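Local coordinates for replicative DNA helicase (Helicobacter pylori, PDB 3GXV), which unwinds duplex DNA at the replication fork as a nucleotide-driven hexameric helicase and, through its N-terminal domain, interacts with primase, at the interface of chains A and B. Numbering follows the deposited sequence. Chains: chain A/B, Replicative DNA helicase.

Contact 1: the interface of chains A and B. Residues chain A 7, 11, 41; chain B 61, 63-66.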
loop_
_atom_site.group_PDB
_atom_site.type_symbol
_atom_site.label_atom_id
_atom_site.label_comp_id
_atom_site.label_asym_id
_atom_site.label_seq_id
_atom_site.Cartn_x
_atom_site.Cartn_y
_atom_site.Cartn_z
ATOM N N LEU A 7 3.950 -1.371 10.475
ATOM C CA LEU A 7 2.833 -0.802 9.744
ATOM C C LEU A 7 1.639 -0.685 10.667
ATOM O O LEU A 7 0.863 0.278 10.583
ATOM C CB LEU A 7 2.497 -1.685 8.544
ATOM C CG LEU A 7 3.674 -1.976 7.603
ATOM C CD1 LEU A 7 3.225 -2.889 6.465
ATOM C CD2 LEU A 7 4.210 -0.673 7.060
ATOM N N GLN A 11 -0.253 2.845 12.072
ATOM C CA GLN A 11 -1.702 2.994 12.073
ATOM C C GLN A 11 -2.204 3.387 13.458
ATOM O O GLN A 11 -3.067 4.252 13.602
ATOM C CB GLN A 11 -2.373 1.693 11.648
ATOM C CG GLN A 11 -3.499 1.911 10.662
ATOM C CD GLN A 11 -4.365 0.691 10.492
ATOM O OE1 GLN A 11 -3.863 -0.424 10.328
ATOM N NE2 GLN A 11 -5.675 0.892 10.518
ATOM N N TYR A 41 -0.816 7.461 6.539
ATOM C CA TYR A 41 -0.710 6.091 6.056
ATOM C C TYR A 41 -2.074 5.463 5.772
ATOM O O TYR A 41 -2.327 4.961 4.666
ATOM C CB TYR A 41 0.039 5.278 7.115
ATOM C CG TYR A 41 0.050 3.783 6.911
ATOM C CD1 TYR A 41 0.493 3.216 5.710
ATOM C CD2 TYR A 41 -0.349 2.924 7.941
ATOM C CE1 TYR A 41 0.546 1.834 5.550
ATOM C CE2 TYR A 41 -0.297 1.545 7.792
ATOM C CZ TYR A 41 0.147 1.011 6.596
ATOM O OH TYR A 41 0.199 -0.346 6.473
ATOM N N PRO B 61 -3.587 1.092 0.979
ATOM C CA PRO B 61 -2.329 0.471 0.584
ATOM C C PRO B 61 -2.415 -1.057 0.549
ATOM O O PRO B 61 -3.220 -1.662 1.250
ATOM C CB PRO B 61 -1.355 0.972 1.648
ATOM C CG PRO B 61 -1.906 2.316 2.022
ATOM C CD PRO B 61 -3.386 2.050 2.084
ATOM N N ASP B 63 -0.320 -3.869 1.583
ATOM C CA ASP B 63 0.878 -4.262 2.306
ATOM C C ASP B 63 0.582 -5.396 3.276
ATOM O O ASP B 63 -0.552 -5.867 3.366
ATOM C CB ASP B 63 1.478 -3.053 3.048
ATOM C CG ASP B 63 0.487 -2.377 3.998
ATOM O OD1 ASP B 63 -0.151 -3.090 4.795
ATOM O OD2 ASP B 63 0.367 -1.130 3.962
ATOM N N GLU B 64 1.614 -5.843 3.978
ATOM C CA GLU B 64 1.472 -6.923 4.938
ATOM C C GLU B 64 0.351 -6.634 5.940
ATOM O O GLU B 64 -0.497 -7.498 6.199
ATOM C CB GLU B 64 2.792 -7.134 5.676
ATOM C CG GLU B 64 3.347 -8.542 5.521
ATOM C CD GLU B 64 4.693 -8.723 6.185
ATOM O OE1 GLU B 64 5.622 -7.954 5.868
ATOM O OE2 GLU B 64 4.825 -9.640 7.019
ATOM N N ASN B 65 0.348 -5.419 6.491
ATOM C CA ASN B 65 -0.667 -5.007 7.467
ATOM C C ASN B 65 -2.089 -5.143 6.942
ATOM O O ASN B 65 -2.860 -5.946 7.443
ATOM C CB ASN B 65 -0.416 -3.557 7.927
ATOM C CG ASN B 65 -1.602 -2.956 8.684
ATOM O OD1 ASN B 65 -2.312 -3.653 9.403
ATOM N ND2 ASN B 65 -1.804 -1.649 8.534
ATOM N N PHE B 66 -2.437 -4.376 5.922
ATOM C CA PHE B 66 -3.791 -4.431 5.398
ATOM C C PHE B 66 -4.231 -5.726 4.729
ATOM O O PHE B 66 -5.425 -6.040 4.713
ATOM C CB PHE B 66 -3.999 -3.250 4.474
ATOM C CG PHE B 66 -3.895 -1.931 5.183
ATOM C CD1 PHE B 66 -4.870 -1.543 6.095
ATOM C CD2 PHE B 66 -2.796 -1.100 4.980
ATOM C CE1 PHE B 66 -4.758 -0.356 6.790
ATOM C CE2 PHE B 66 -2.677 0.090 5.672
ATOM C CZ PHE B 66 -3.659 0.465 6.581
#
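The phenol of A:Tyr41 and the side chains of B:Asp63 and B:Asn65 form the polar centre of this patch between two copies of the DnaB N-terminal domain. The hydroxyl OH of A:Tyr41 donates to the carboxylate oxygen OD2 of B:Asp63 at 2.6 Å, reaching it from above the carboxylate plane. The same OH accepts a hydrogen bond from the side-chain amide nitrogen ND2 of B:Asn65 at 3.2 Å, in a nearly straight bond lying in that amide's plane. The phenol oxygen thus gives one hydrogen bond and receives another, which should fix the rotation of its O-H. ND2 of B:Asn65 also donates to the carboxamide oxygen OE1 of A:Gln11 at 3.0 Å; here the donor is tilted 32° from the acceptor's carbonyl plane, and the two amide planes are turned 42° apart. One amide group therefore ties together two chain A side chains.

Apolar contacts flank this network. CB of A:Leu7 packs on CB of B:Asn65 at 3.5 Å, while its CD1 methyl sits over a face of the B:Asp63 carboxylate, 3.7 Å from CG. The ring of B:Phe66 turns its edge to the tyrosine, with CE1 of A:Tyr41 in the phenylalanine plane, and carries ND2 of B:Asn65 over the centre of one face. CD of A:Gln11 reaches CE1 of the same ring at 3.9 Å. CG of B:Pro61 touches the backbone O of A:Tyr41 at 3.8 Å.

In the second shell, OD1 of B:Asp63 accepts a hydrogen bond from the backbone N of B:Phe66 at 2.9 Å nearly along the C-O axis, in the manner of a helix N-cap. With CG between the backbone N and carbonyl carbon (chi1 56°), the aspartate can hold the helix start with OD1 and offer OD2 to the tyrosine. In the fold, helix 3-23 and the loop bearing A:Tyr41 meet the loop before helix 64-69 and that helix's first turn.

Contact 2: the interface of chains A and B. Residues chain A 115, 119; chain B 23-24, 26.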
loop_
_atom_site.group_PDB
_atom_site.type_symbol
_atom_site.label_atom_id
_atom_site.label_comp_id
_atom_site.label_asym_id
_atom_site.label_seq_id
_atom_site.Cartn_x
_atom_site.Cartn_y
_atom_site.Cartn_z
ATOM N N ASN A 115 9.622 3.827 -7.898
ATOM C CA ASN A 115 8.890 2.956 -8.808
ATOM C C ASN A 115 8.738 3.665 -10.150
ATOM O O ASN A 115 9.316 3.247 -11.154
ATOM C CB ASN A 115 7.486 2.634 -8.266
ATOM C CG ASN A 115 7.512 1.746 -7.039
ATOM O OD1 ASN A 115 8.335 0.834 -6.933
ATOM N ND2 ASN A 115 6.586 1.990 -6.114
ATOM N N GLU A 119 9.941 2.779 -13.929
ATOM C CA GLU A 119 8.789 2.429 -14.755
ATOM C C GLU A 119 8.894 3.148 -16.097
ATOM O O GLU A 119 8.577 2.589 -17.148
ATOM C CB GLU A 119 7.495 2.854 -14.065
ATOM C CG GLU A 119 6.341 1.913 -14.299
ATOM C CD GLU A 119 6.459 0.660 -13.460
ATOM O OE1 GLU A 119 6.347 0.768 -12.217
ATOM O OE2 GLU A 119 6.671 -0.428 -14.041
ATOM N N LEU B 23 5.117 -3.940 -4.093
ATOM C CA LEU B 23 6.181 -2.937 -4.214
ATOM C C LEU B 23 5.680 -1.705 -4.984
ATOM O O LEU B 23 6.088 -0.572 -4.706
ATOM C CB LEU B 23 7.389 -3.538 -4.934
ATOM C CG LEU B 23 8.309 -2.530 -5.622
ATOM C CD1 LEU B 23 8.881 -1.563 -4.595
ATOM C CD2 LEU B 23 9.414 -3.275 -6.347
ATOM N N ALA B 24 4.812 -1.943 -5.963
ATOM C CA ALA B 24 4.230 -0.865 -6.751
ATOM C C ALA B 24 2.740 -1.141 -6.893
ATOM O O ALA B 24 2.302 -1.677 -7.912
ATOM C CB ALA B 24 4.881 -0.790 -8.125
ATOM N N HIS B 26 0.459 0.291 -7.927
ATOM C CA HIS B 26 -0.152 0.770 -9.160
ATOM C C HIS B 26 -0.113 -0.300 -10.249
ATOM O O HIS B 26 -0.939 -0.297 -11.162
ATOM C CB HIS B 26 0.549 2.047 -9.649
ATOM C CG HIS B 26 1.795 1.797 -10.450
ATOM N ND1 HIS B 26 1.768 1.346 -11.753
ATOM C CD2 HIS B 26 3.102 1.965 -10.138
ATOM C CE1 HIS B 26 3.002 1.251 -12.210
ATOM N NE2 HIS B 26 3.832 1.620 -11.249
#
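A:Asn115 and A:Glu119, one turn apart on helix 95-120, face B:Leu23 at the end of helix 3-23 and the following loop, where B:Ala24 has an extended backbone before B:His26. The amide nitrogen ND2 of A:Asn115 donates to the backbone O of B:Leu23 at 3.0 Å. This bond is bent, 140° at the hydrogen, and the acceptor is tilted out of the asparagine amide plane. A:Asn115 and B:Leu23 pass alongside each other in opposite senses, bringing the amide oxygen OD1 of A:Asn115 to 3.4 Å from the methyl CD1 of B:Leu23. The methyl CB of B:Ala24 packs over a face of the same amide, 3.8 Å from CG of A:Asn115.

Farther along the helix, NE2 of B:His26 donates to the carboxylate oxygen OE1 of A:Glu119 at 2.8 Å, in a similarly bent bond. The oxygen lies close to the imidazole plane, whereas the nitrogen stands well above the carboxylate plane; the two flat groups are almost perpendicular, 86° apart. A bend at chi2 (77°) in A:Glu119 turns its carboxylate towards the ring edge. The carboxylate might favour a protonated imidazole, although the charge state is not seen.

Together the amide and carboxylate fasten the C-terminal part of one domain's long helix to a helix end and loop of its neighbour. This probably steadies the pairing of the two copies in the crystal; a role in the hexamer cannot be inferred from this patch alone.

Contact 1 and contact 2 belong to one interface, their C-alpha centres about 16 Å apart. Helix 3-23 takes part in both, but in opposite copies: chain A contributes its N-terminal half to contact 1, chain B its C-terminal end to contact 2. Different surfaces of the same protein are therefore paired, consistent with the absence of an exact two-fold. Two separated polar anchor points should restrain rocking of one domain against the other. DnaB helicases work as hexamers, so this pairing may reflect part of that assembly, but the two-copy assembly does not by itself establish this.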